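Local atomic coordinates of toxin-antitoxin system antitoxin MntA family (Shewanella oneidensis MR-1, PDB entry 6M6U), a protein that neutralises its partner toxin HepT mainly by transferring up to three AMP units from ATP onto a toxin tyrosine, as the antitoxin of a type VII toxin-antitoxin system. Residues E[6-11]-E[63-68]; E[14-19]-E[56-61]; E[26-29]-E[33-36]; E[81-86]-E[101-106]. The protein carries 2 engineered substitutions. One frame throughout, in Å; residues are numbered along the deposited sequence.

Contact 1: residues E[6-11]-E[63-68]; sequences ENKIIK and ASALDS
Ile9 and Leu66 meet with their side chains nearly perpendicular where helix 6-16 meets the end of helix 52-66. The evidence for apolar packing is the 3.8 Å between Ile9 CG1 and Leu66 CD1. Both leucine methyls take part, since Leu66 CD2 lies 4.1 Å from the same Ile9 CG1, so the isoleucine branch faces the fork of the leucine. Ile9 CG1 sits anti to the carbonyl carbon (chi1 -72°), which carries this branch off the helix and nearer to Leu66. Beneath the pair lies strand 40-46: Ile9 also touches Ile42 and Leu66 touches Ile40, which places the two helices on one face of the sheet of the nucleotidyltransferase fold.

Lys8 works alongside, nearer the surface. Its chain is extended as far as CD and then bends at chi3 (-59°); CD passes 4.1 Å from Ala65 CB, and the ammonium NZ ends 3.5 Å from Ala65 O, a weak hydrogen bond. That carbonyl belongs to the last turn of helix 52-66, just before Asp67 departs from helical angles with positive phi and Ser68 N bonds back to Ala63 O (3.1 Å).

Chemically, the contact is an apolar crossing with a loosely held cation at its margin. A lysine charge beside the Ala65 carbonyl, near the C-terminus of the helix, is probably favourable electrostatically, although the length of the bond argues for a modest contribution.

Contact 2: residues E[14-19]-E[56-61]; sequences RDNIPK and WELAQK
Leu58 meets Asn16 and Ile17 where two helices of the polymerase-beta-type nucleotidyltransferase fold, 6-16 and 52-66, pack on one face of the mixed sheet. Each leucine methyl has its own nearest neighbour. Leu58 CD1 lies closest to Asn16, 3.7 Å from its CB, while Leu58 CD2 lies 3.6 Å from Ile17 CG1 and 3.7 Å from Ile17 CD1, and also comes within 4.0 Å of Asn16 CB. This fork is set by the leucine torsions: CG extends away from its own backbone nitrogen, chi1 being 179°, and points across to the other segment. Ile17 lies crosswise to the leucine and also touches Val44 and Ala46 of strand 40-46; Leu58 in turn reaches Leu72 of strand 70-74. Both side chains therefore rest on the sheet.

Asn16 uses its carbon atoms and its amide differently. Its CB and CG pack on the leucine methyl, whereas ND2 turns back to Leu12 O in a hydrogen bond within its own helix. Lys61 bends at chi3 and again at chi4, bringing CE to 4.0 Å from Asn16 OD1, a van der Waals approach at the outer side of the contact.

On another side of helix 52-66, Glu57 OE1 accepts a hydrogen bond from His114 of a HepT chain, and Gln60 folds back over Trp56. Gln60 NE2 donates to Trp56 O at 3.1 Å, with an N-H...O angle of 136°. Gln60 N also donates to Trp56 O, so this oxygen takes two bonds, one from each face of its carbonyl plane.

Contact 3: residues E[26-29]-E[33-36]; sequences FGSY and TQHR
The backbone turns back on itself between Tyr29 and Thr33, whose CA atoms come within 4.1 Å, and widens to 5.7 Å between the CA atoms of Ser28 and Gln34. One residue, Thr33, then closes the turn twice. Its hydroxyl OG1 donates to Tyr29 O at 2.9 Å, in the carbonyl plane and on a lone pair, with a C=O...O angle of 118°. Its methyl CG2 lies over a face of the Tyr29 ring in a CH-pi contact, 3.5 Å from the centroid and 16° off the normal. A chi1 of -78° sets OG1 beside the backbone N and CG2 anti to it, and from there the methyl reaches the ring.

Beside this pair, Ser28 CB approaches Gln34 CG closely, at 3.3 Å, in a less certain part of the model. Gly27 and Ser28 open the GSX(10)DXD motif, and the Ser28 side chain is about 5 Å from that of Glu41, an engineered residue at a magnesium-binding position; Glu39 of the motif is engineered as well.

The chemistry thus combines one directed hydrogen bond with a CH-pi contact, consistent with holding the fold-back of the motif's loop near the magnesium-binding positions.

Contact 4: residues E[81-86]-E[101-106]; sequences VLCQQV and ELFAVK
The ring of Phe103 is met at its edge by the sulfur of Cys83: SG lies 5.1 Å from the ring centroid and 81° off the normal, the geometry of a sulfur-aromatic contact. The nearest ring atoms are CE1 and CZ, each 4.0 Å from Cys83 SG. Other atoms of helix 80-89 come in obliquely. Cys83 CB is 3.9 Å from Phe103 CZ, and Val86 CG1 is 4.4 Å from Phe103 CE2, a looser touch.

The end of the ring is therefore received between two residues about one helical turn apart. Phe103 projects from helix 97-125 with CG anti to the backbone N (chi1 171°), which directs the ring toward helix 80-89. In Cys83 a chi1 of -74° sets SG beside its own backbone N and brings the sulfur to the ring edge, while CB reaches CZ from its position on the helix. All three residues are buried, and their contact is entirely apolar or sulfur-aromatic.

Around the ring, Phe103 also touches Leu75, Val87 and Tyr24, and Val86 shares Leu75 and Tyr24 with it. Helix 97-125, which is important for binding the toxin, carries Glu101 to a hydrogen bond with Asn2 of a HepT chain. The contact thereby joins helix 80-89 and the beginning of helix 97-125 to each other and, through Tyr24, to strand 20-26 of the central sheet.

From the N terminus, helix 6-16 and the residues just after it open contacts 1 and 2, and helix 52-66 closes them in reverse order. Contact 2 (14-19 with 56-61) is thus nested inside the loop of contact 1 (6-11 with 63-68), and contact 3 (26-29 with 33-36) lies innermost, within the loop between strands 20-26 and 40-46. Contact 4 (81-86 with 101-106) follows in series, across the chain's centre from contacts 1 and 2. The nested pair ties two helices together; contact 4 ties helix 80-89 to helix 97-125. Contact 3 touches contacts 1 and 4: Tyr29 packs on Ser68, and Phe26 on Leu82, Gln85 and Val86.

Contact 1: residues E[6-11]-E[63-68]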
loop_
_atom_site.group_PDB
_atom_site.type_symbol
_atom_site.label_atom_id
_atom_site.label_comp_id
_atom_site.label_asym_id
_atom_site.label_seq_id
_atom_site.Cartn_x
_atom_site.Cartn_y
_atom_site.Cartn_z
ATOM N N GLU E 6 14.598 13.074 -23.099
ATOM C CA GLU E 6 14.225 14.406 -22.644
ATOM C C GLU E 6 13.410 15.154 -23.688
ATOM O O GLU E 6 12.591 16.010 -23.330
ATOM C CB GLU E 6 15.479 15.201 -22.277
ATOM C CG GLU E 6 16.353 14.497 -21.251
ATOM C CD GLU E 6 17.526 15.335 -20.781
ATOM O OE1 GLU E 6 17.852 16.347 -21.440
ATOM O OE2 GLU E 6 18.122 14.980 -19.741
ATOM N N ASN E 7 13.614 14.855 -24.974
ATOM C CA ASN E 7 12.848 15.540 -26.009
ATOM C C ASN E 7 11.380 15.146 -25.958
ATOM O O ASN E 7 10.507 15.979 -26.226
ATOM C CB ASN E 7 13.434 15.246 -27.388
ATOM C CG ASN E 7 14.771 15.926 -27.606
ATOM O OD1 ASN E 7 14.982 17.061 -27.174
ATOM N ND2 ASN E 7 15.685 15.235 -28.279
ATOM N N LYS E 8 11.096 13.891 -25.608
ATOM C CA LYS E 8 9.713 13.462 -25.457
ATOM C C LYS E 8 9.055 14.161 -24.273
ATOM O O LYS E 8 7.891 14.567 -24.354
ATOM C CB LYS E 8 9.659 11.942 -25.293
ATOM C CG LYS E 8 8.318 11.315 -25.616
ATOM C CD LYS E 8 8.320 9.815 -25.293
ATOM C CE LYS E 8 9.390 9.069 -26.079
ATOM N NZ LYS E 8 9.272 7.591 -25.915
ATOM N N ILE E 9 9.793 14.308 -23.168
ATOM C CA ILE E 9 9.289 15.039 -22.009
ATOM C C ILE E 9 8.952 16.473 -22.393
ATOM O O ILE E 9 7.885 16.995 -22.045
ATOM C CB ILE E 9 10.318 15.001 -20.865
ATOM C CG1 ILE E 9 10.379 13.603 -20.250
ATOM C CG2 ILE E 9 9.995 16.072 -19.815
ATOM C CD1 ILE E 9 11.397 13.461 -19.142
ATOM N N ILE E 10 9.860 17.131 -23.114
ATOM C CA ILE E 10 9.668 18.536 -23.459
ATOM C C ILE E 10 8.445 18.703 -24.353
ATOM O O ILE E 10 7.591 19.566 -24.111
ATOM C CB ILE E 10 10.940 19.101 -24.118
ATOM C CG1 ILE E 10 12.078 19.136 -23.096
ATOM C CG2 ILE E 10 10.678 20.490 -24.706
ATOM C CD1 ILE E 10 13.450 19.327 -23.705
ATOM N N LYS E 11 8.331 17.869 -25.389
ATOM C CA LYS E 11 7.221 18.015 -26.324
ATOM C C LYS E 11 5.880 17.794 -25.631
ATOM O O LYS E 11 4.946 18.586 -25.798
ATOM C CB LYS E 11 7.380 17.053 -27.501
ATOM C CG LYS E 11 6.167 17.052 -28.416
ATOM C CD LYS E 11 6.394 16.278 -29.701
ATOM C CE LYS E 11 5.141 16.324 -30.566
ATOM N NZ LYS E 11 4.614 17.721 -30.671
ATOM N N ALA E 63 3.874 9.244 -17.908
ATOM C CA ALA E 63 4.244 7.929 -17.399
ATOM C C ALA E 63 4.043 6.850 -18.458
ATOM O O ALA E 63 4.896 5.972 -18.630
ATOM C CB ALA E 63 3.435 7.613 -16.140
ATOM N N SER E 64 2.937 6.924 -19.200
ATOM C CA SER E 64 2.682 5.951 -20.255
ATOM C C SER E 64 3.636 6.138 -21.430
ATOM O O SER E 64 4.070 5.158 -22.046
ATOM C CB SER E 64 1.231 6.061 -20.712
ATOM O OG SER E 64 0.983 5.224 -21.827
ATOM N N ALA E 65 3.973 7.385 -21.763
ATOM C CA ALA E 65 4.887 7.616 -22.876
ATOM C C ALA E 65 6.304 7.178 -22.538
ATOM O O ALA E 65 7.023 6.680 -23.411
ATOM C CB ALA E 65 4.867 9.090 -23.275
ATOM N N LEU E 66 6.713 7.338 -21.281
ATOM C CA LEU E 66 8.056 7.015 -20.823
ATOM C C LEU E 66 8.178 5.613 -20.253
ATOM O O LEU E 66 9.295 5.200 -19.921
ATOM C CB LEU E 66 8.497 8.017 -19.750
ATOM C CG LEU E 66 8.645 9.461 -20.212
ATOM C CD1 LEU E 66 8.749 10.394 -19.010
ATOM C CD2 LEU E 66 9.867 9.582 -21.099
ATOM N N ASP E 67 7.064 4.893 -20.105
ATOM C CA ASP E 67 7.050 3.551 -19.524
ATOM C C ASP E 67 7.712 3.537 -18.144
ATOM O O ASP E 67 8.530 2.671 -17.823
ATOM C CB ASP E 67 7.718 2.544 -20.460
ATOM C CG ASP E 67 7.470 1.112 -20.037
ATOM O OD1 ASP E 67 6.346 0.818 -19.571
ATOM O OD2 ASP E 67 8.407 0.290 -20.152
ATOM N N SER E 68 7.346 4.517 -17.319
ATOM C CA SER E 68 7.910 4.633 -15.981
ATOM C C SER E 68 7.020 5.552 -15.161
ATOM O O SER E 68 6.309 6.396 -15.704
ATOM C CB SER E 68 9.345 5.169 -16.024
ATOM O OG SER E 68 9.839 5.418 -14.721
#

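Contact 2: residues E[14-19]-E[56-61]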
loop_
_atom_site.group_PDB
_atom_site.type_symbol
_atom_site.label_atom_id
_atom_site.label_comp_id
_atom_site.label_asym_id
_atom_site.label_seq_id
_atom_site.Cartn_x
_atom_site.Cartn_y
_atom_site.Cartn_z
ATOM N N ARG E 14 5.102 20.817 -23.378
ATOM C CA ARG E 14 4.816 21.982 -24.208
ATOM C C ARG E 14 3.452 21.860 -24.874
ATOM O O ARG E 14 2.675 22.822 -24.899
ATOM C CB ARG E 14 5.909 22.160 -25.259
ATOM C CG ARG E 14 7.218 22.656 -24.698
ATOM C CD ARG E 14 7.537 24.027 -25.251
ATOM N NE ARG E 14 8.126 23.956 -26.582
ATOM C CZ ARG E 14 8.070 24.939 -27.476
ATOM N NH1 ARG E 14 7.436 26.069 -27.185
ATOM N NH2 ARG E 14 8.639 24.789 -28.663
ATOM N N ASP E 15 3.138 20.675 -25.403
ATOM C CA ASP E 15 1.861 20.461 -26.071
ATOM C C ASP E 15 0.680 20.500 -25.115
ATOM O O ASP E 15 -0.447 20.722 -25.566
ATOM C CB ASP E 15 1.851 19.114 -26.802
ATOM C CG ASP E 15 2.844 19.056 -27.950
ATOM O OD1 ASP E 15 3.501 20.081 -28.235
ATOM O OD2 ASP E 15 2.962 17.978 -28.573
ATOM N N ASN E 16 0.898 20.284 -23.814
ATOM C CA ASN E 16 -0.206 20.127 -22.875
ATOM C C ASN E 16 -0.318 21.227 -21.826
ATOM O O ASN E 16 -1.349 21.298 -21.150
ATOM C CB ASN E 16 -0.110 18.767 -22.164
ATOM C CG ASN E 16 -0.574 17.621 -23.038
ATOM O OD1 ASN E 16 -1.755 17.282 -23.056
ATOM N ND2 ASN E 16 0.352 17.017 -23.767
ATOM N N ILE E 17 0.687 22.082 -21.666
ATOM C CA ILE E 17 0.622 23.106 -20.623
ATOM C C ILE E 17 0.633 24.493 -21.252
ATOM O O ILE E 17 1.641 24.896 -21.847
ATOM C CB ILE E 17 1.774 22.954 -19.618
ATOM C CG1 ILE E 17 1.714 21.583 -18.948
ATOM C CG2 ILE E 17 1.693 24.049 -18.565
ATOM C CD1 ILE E 17 2.857 21.313 -17.997
ATOM N N PRO E 18 -0.451 25.256 -21.137
ATOM C CA PRO E 18 -0.451 26.616 -21.689
ATOM C C PRO E 18 0.525 27.519 -20.952
ATOM O O PRO E 18 0.669 27.441 -19.729
ATOM C CB PRO E 18 -1.898 27.082 -21.485
ATOM C CG PRO E 18 -2.396 26.260 -20.341
ATOM C CD PRO E 18 -1.730 24.918 -20.487
ATOM N N LYS E 19 1.197 28.380 -21.718
ATOM C CA LYS E 19 2.084 29.407 -21.166
ATOM C C LYS E 19 3.164 28.797 -20.277
ATOM O O LYS E 19 3.520 29.348 -19.232
ATOM C CB LYS E 19 1.290 30.467 -20.404
ATOM C CG LYS E 19 0.262 31.190 -21.249
ATOM C CD LYS E 19 -0.731 31.914 -20.371
ATOM C CE LYS E 19 -1.470 30.926 -19.484
ATOM N NZ LYS E 19 -2.090 31.604 -18.319
ATOM N N TRP E 56 -2.124 15.725 -12.471
ATOM C CA TRP E 56 -1.959 14.294 -12.228
ATOM C C TRP E 56 -2.224 13.488 -13.490
ATOM O O TRP E 56 -1.516 12.514 -13.769
ATOM C CB TRP E 56 -2.886 13.831 -11.106
ATOM C CG TRP E 56 -2.715 12.371 -10.751
ATOM C CD1 TRP E 56 -1.759 11.834 -9.932
ATOM C CD2 TRP E 56 -3.518 11.271 -11.204
ATOM N NE1 TRP E 56 -1.919 10.472 -9.850
ATOM C CE2 TRP E 56 -2.992 10.101 -10.617
ATOM C CE3 TRP E 56 -4.634 11.162 -12.042
ATOM C CZ2 TRP E 56 -3.543 8.837 -10.843
ATOM C CZ3 TRP E 56 -5.180 9.901 -12.268
ATOM C CH2 TRP E 56 -4.633 8.759 -11.669
ATOM N N GLU E 57 -3.243 13.879 -14.263
ATOM C CA GLU E 57 -3.524 13.203 -15.527
ATOM C C GLU E 57 -2.362 13.361 -16.495
ATOM O O GLU E 57 -1.963 12.398 -17.163
ATOM C CB GLU E 57 -4.815 13.749 -16.143
ATOM C CG GLU E 57 -6.086 13.504 -15.323
ATOM C CD GLU E 57 -6.680 12.114 -15.533
ATOM O OE1 GLU E 57 -7.487 11.674 -14.683
ATOM O OE2 GLU E 57 -6.349 11.459 -16.549
ATOM N N LEU E 58 -1.798 14.566 -16.583
ATOM C CA LEU E 58 -0.661 14.772 -17.473
ATOM C C LEU E 58 0.519 13.902 -17.056
ATOM O O LEU E 58 1.205 13.326 -17.907
ATOM C CB LEU E 58 -0.276 16.249 -17.496
ATOM C CG LEU E 58 0.928 16.615 -18.364
ATOM C CD1 LEU E 58 0.754 16.051 -19.762
ATOM C CD2 LEU E 58 1.088 18.122 -18.416
ATOM N N ALA E 59 0.757 13.783 -15.746
ATOM C CA ALA E 59 1.836 12.931 -15.261
ATOM C C ALA E 59 1.655 11.494 -15.736
ATOM O O ALA E 59 2.602 10.867 -16.230
ATOM C CB ALA E 59 1.904 12.990 -13.734
ATOM N N GLN E 60 0.436 10.956 -15.605
ATOM C CA GLN E 60 0.198 9.586 -16.052
ATOM C C GLN E 60 0.325 9.467 -17.564
ATOM O O GLN E 60 0.728 8.413 -18.068
ATOM C CB GLN E 60 -1.175 9.088 -15.591
ATOM C CG GLN E 60 -1.495 9.353 -14.125
ATOM C CD GLN E 60 -0.301 9.169 -13.199
ATOM O OE1 GLN E 60 0.422 8.180 -13.286
ATOM N NE2 GLN E 60 -0.093 10.134 -12.302
ATOM N N LYS E 61 0.008 10.533 -18.308
ATOM C CA LYS E 61 0.236 10.481 -19.749
ATOM C C LYS E 61 1.728 10.457 -20.066
ATOM O O LYS E 61 2.166 9.718 -20.956
ATOM C CB LYS E 61 -0.446 11.652 -20.455
ATOM C CG LYS E 61 -0.544 11.435 -21.964
ATOM C CD LYS E 61 -1.038 12.665 -22.717
ATOM C CE LYS E 61 -2.092 13.426 -21.936
ATOM N NZ LYS E 61 -3.413 12.740 -21.979
#

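Contact 3: residues E[26-29]-E[33-36]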
loop_
_atom_site.group_PDB
_atom_site.type_symbol
_atom_site.label_atom_id
_atom_site.label_comp_id
_atom_site.label_asym_id
_atom_site.label_seq_id
_atom_site.Cartn_x
_atom_site.Cartn_y
_atom_site.Cartn_z
ATOM N N PHE E 26 14.461 16.624 -11.958
ATOM C CA PHE E 26 15.137 16.653 -10.667
ATOM C C PHE E 26 15.062 15.262 -10.047
ATOM O O PHE E 26 14.599 14.301 -10.669
ATOM C CB PHE E 26 14.561 17.750 -9.753
ATOM C CG PHE E 26 13.163 17.479 -9.245
ATOM C CD1 PHE E 26 12.955 17.093 -7.927
ATOM C CD2 PHE E 26 12.055 17.648 -10.071
ATOM C CE1 PHE E 26 11.673 16.851 -7.443
ATOM C CE2 PHE E 26 10.769 17.408 -9.597
ATOM C CZ PHE E 26 10.579 17.009 -8.277
ATOM N N GLY E 27 15.552 15.152 -8.817
ATOM C CA GLY E 27 15.531 13.869 -8.159
ATOM C C GLY E 27 16.546 12.905 -8.747
ATOM O O GLY E 27 17.594 13.288 -9.278
ATOM N N SER E 28 16.201 11.623 -8.671
ATOM C CA SER E 28 17.162 10.576 -8.986
ATOM C C SER E 28 17.550 10.578 -10.462
ATOM O O SER E 28 18.710 10.338 -10.789
ATOM C CB SER E 28 16.594 9.221 -8.571
ATOM O OG SER E 28 15.459 8.864 -9.343
ATOM N N TYR E 29 16.608 10.856 -11.369
ATOM C CA TYR E 29 16.908 10.703 -12.793
ATOM C C TYR E 29 17.886 11.757 -13.297
ATOM O O TYR E 29 18.628 11.497 -14.250
ATOM C CB TYR E 29 15.620 10.711 -13.611
ATOM C CG TYR E 29 15.079 9.314 -13.844
ATOM C CD1 TYR E 29 14.686 8.515 -12.776
ATOM C CD2 TYR E 29 14.974 8.792 -15.127
ATOM C CE1 TYR E 29 14.198 7.234 -12.980
ATOM C CE2 TYR E 29 14.480 7.511 -15.342
ATOM C CZ TYR E 29 14.097 6.735 -14.264
ATOM O OH TYR E 29 13.609 5.461 -14.470
ATOM N N THR E 33 20.924 8.041 -13.519
ATOM C CA THR E 33 19.529 7.607 -13.431
ATOM C C THR E 33 19.422 6.284 -12.679
ATOM O O THR E 33 20.164 5.340 -12.970
ATOM C CB THR E 33 18.906 7.483 -14.822
ATOM O OG1 THR E 33 18.569 8.790 -15.313
ATOM C CG2 THR E 33 17.668 6.617 -14.759
ATOM N N GLN E 34 18.478 6.212 -11.727
ATOM C CA GLN E 34 18.526 5.248 -10.628
ATOM C C GLN E 34 17.816 3.944 -10.887
ATOM O O GLN E 34 17.650 3.165 -9.943
ATOM C CB GLN E 34 17.986 5.868 -9.346
ATOM C CG GLN E 34 18.920 6.911 -8.867
ATOM C CD GLN E 34 20.295 6.672 -9.338
ATOM O OE1 GLN E 34 20.730 7.347 -10.253
ATOM N NE2 GLN E 34 21.018 5.709 -8.767
ATOM N N HIS E 35 17.473 3.629 -12.125
ATOM C CA HIS E 35 16.861 2.331 -12.399
ATOM C C HIS E 35 15.676 2.152 -11.443
ATOM O O HIS E 35 14.852 3.070 -11.334
ATOM C CB HIS E 35 17.950 1.275 -12.296
ATOM C CG HIS E 35 17.563 -0.032 -12.899
ATOM N ND1 HIS E 35 16.873 -1.002 -12.203
ATOM C CD2 HIS E 35 17.749 -0.520 -14.145
ATOM C CE1 HIS E 35 16.656 -2.036 -12.996
ATOM N NE2 HIS E 35 17.180 -1.769 -14.179
ATOM N N ARG E 36 15.574 0.982 -10.827
ATOM C CA ARG E 36 14.509 0.662 -9.882
ATOM C C ARG E 36 13.119 1.111 -10.300
ATOM O O ARG E 36 12.905 1.547 -11.423
ATOM C CB ARG E 36 14.805 1.274 -8.520
ATOM C CG ARG E 36 15.861 2.355 -8.526
ATOM C CD ARG E 36 16.676 2.260 -7.255
ATOM N NE ARG E 36 16.009 2.905 -6.140
ATOM C CZ ARG E 36 16.116 4.198 -5.863
ATOM N NH1 ARG E 36 16.851 4.981 -6.634
ATOM N NH2 ARG E 36 15.490 4.713 -4.819
#

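Contact 4: residues E[81-86]-E[101-106]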
loop_
_atom_site.group_PDB
_atom_site.type_symbol
_atom_site.label_atom_id
_atom_site.label_comp_id
_atom_site.label_asym_id
_atom_site.label_seq_id
_atom_site.Cartn_x
_atom_site.Cartn_y
_atom_site.Cartn_z
ATOM N N VAL E 81 10.660 24.129 0.406
ATOM C CA VAL E 81 11.645 23.048 0.446
ATOM C C VAL E 81 11.789 22.407 -0.930
ATOM O O VAL E 81 12.903 22.235 -1.445
ATOM C CB VAL E 81 11.244 22.007 1.505
ATOM C CG1 VAL E 81 11.993 20.699 1.282
ATOM C CG2 VAL E 81 11.498 22.552 2.902
ATOM N N LEU E 82 10.660 22.045 -1.546
ATOM C CA LEU E 82 10.716 21.365 -2.837
ATOM C C LEU E 82 11.256 22.283 -3.929
ATOM O O LEU E 82 12.059 21.853 -4.764
ATOM C CB LEU E 82 9.337 20.826 -3.216
ATOM C CG LEU E 82 9.280 19.992 -4.502
ATOM C CD1 LEU E 82 10.387 18.943 -4.534
ATOM C CD2 LEU E 82 7.919 19.320 -4.612
ATOM N N CYS E 83 10.836 23.551 -3.942
ATOM C CA CYS E 83 11.394 24.482 -4.919
ATOM C C CYS E 83 12.904 24.605 -4.763
ATOM O O CYS E 83 13.632 24.703 -5.757
ATOM C CB CYS E 83 10.723 25.850 -4.794
ATOM S SG CYS E 83 9.042 25.906 -5.453
ATOM N N GLN E 84 13.397 24.599 -3.521
ATOM C CA GLN E 84 14.839 24.669 -3.303
ATOM C C GLN E 84 15.546 23.442 -3.871
ATOM O O GLN E 84 16.622 23.559 -4.472
ATOM C CB GLN E 84 15.133 24.821 -1.810
ATOM C CG GLN E 84 16.605 24.707 -1.425
ATOM C CD GLN E 84 17.380 26.009 -1.604
ATOM O OE1 GLN E 84 16.861 26.996 -2.129
ATOM N NE2 GLN E 84 18.627 26.017 -1.148
ATOM N N GLN E 85 14.958 22.255 -3.695
ATOM C CA GLN E 85 15.577 21.047 -4.237
ATOM C C GLN E 85 15.672 21.118 -5.757
ATOM O O GLN E 85 16.721 20.814 -6.340
ATOM C CB GLN E 85 14.799 19.803 -3.806
ATOM C CG GLN E 85 15.436 18.509 -4.321
ATOM C CD GLN E 85 14.583 17.266 -4.086
ATOM O OE1 GLN E 85 13.601 17.290 -3.342
ATOM N NE2 GLN E 85 14.963 16.170 -4.727
ATOM N N VAL E 86 14.580 21.520 -6.417
ATOM C CA VAL E 86 14.602 21.708 -7.868
ATOM C C VAL E 86 15.699 22.689 -8.260
ATOM O O VAL E 86 16.472 22.441 -9.189
ATOM C CB VAL E 86 13.226 22.184 -8.367
ATOM C CG1 VAL E 86 13.298 22.574 -9.839
ATOM C CG2 VAL E 86 12.183 21.098 -8.145
ATOM N N GLU E 101 16.581 32.109 -13.661
ATOM C CA GLU E 101 17.278 32.873 -12.633
ATOM C C GLU E 101 16.303 33.631 -11.740
ATOM O O GLU E 101 16.523 33.724 -10.525
ATOM C CB GLU E 101 18.287 33.812 -13.292
ATOM C CG GLU E 101 19.384 33.044 -14.027
ATOM C CD GLU E 101 20.232 33.913 -14.941
ATOM O OE1 GLU E 101 21.282 33.422 -15.407
ATOM O OE2 GLU E 101 19.856 35.079 -15.195
ATOM N N LEU E 102 15.222 34.169 -12.317
ATOM C CA LEU E 102 14.164 34.761 -11.502
ATOM C C LEU E 102 13.649 33.758 -10.481
ATOM O O LEU E 102 13.573 34.052 -9.282
ATOM C CB LEU E 102 13.014 35.246 -12.387
ATOM C CG LEU E 102 13.282 36.402 -13.352
ATOM C CD1 LEU E 102 12.091 36.600 -14.282
ATOM C CD2 LEU E 102 13.580 37.675 -12.595
ATOM N N PHE E 103 13.312 32.551 -10.947
ATOM C CA PHE E 103 12.782 31.522 -10.060
ATOM C C PHE E 103 13.797 31.127 -8.994
ATOM O O PHE E 103 13.447 30.981 -7.815
ATOM C CB PHE E 103 12.359 30.308 -10.883
ATOM C CG PHE E 103 11.999 29.111 -10.060
ATOM C CD1 PHE E 103 10.873 29.125 -9.255
ATOM C CD2 PHE E 103 12.783 27.969 -10.100
ATOM C CE1 PHE E 103 10.531 28.024 -8.500
ATOM C CE2 PHE E 103 12.445 26.854 -9.345
ATOM C CZ PHE E 103 11.318 26.884 -8.545
ATOM N N ALA E 104 15.063 30.962 -9.385
ATOM C CA ALA E 104 16.086 30.547 -8.432
ATOM C C ALA E 104 16.297 31.603 -7.349
ATOM O O ALA E 104 16.348 31.281 -6.155
ATOM C CB ALA E 104 17.392 30.250 -9.170
ATOM N N VAL E 105 16.411 32.874 -7.749
ATOM C CA VAL E 105 16.626 33.952 -6.783
ATOM C C VAL E 105 15.461 34.034 -5.802
ATOM O O VAL E 105 15.655 34.157 -4.586
ATOM C CB VAL E 105 16.845 35.289 -7.515
ATOM C CG1 VAL E 105 16.419 36.459 -6.633
ATOM C CG2 VAL E 105 18.293 35.432 -7.904
ATOM N N LYS E 106 14.230 33.972 -6.318
ATOM C CA LYS E 106 13.062 33.966 -5.441
ATOM C C LYS E 106 13.072 32.754 -4.514
ATOM O O LYS E 106 12.790 32.878 -3.316
ATOM C CB LYS E 106 11.782 33.994 -6.277
ATOM C CG LYS E 106 10.506 33.788 -5.469
ATOM C CD LYS E 106 9.286 33.680 -6.372
ATOM C CE LYS E 106 8.105 33.058 -5.635
ATOM N NZ LYS E 106 6.969 34.009 -5.462
#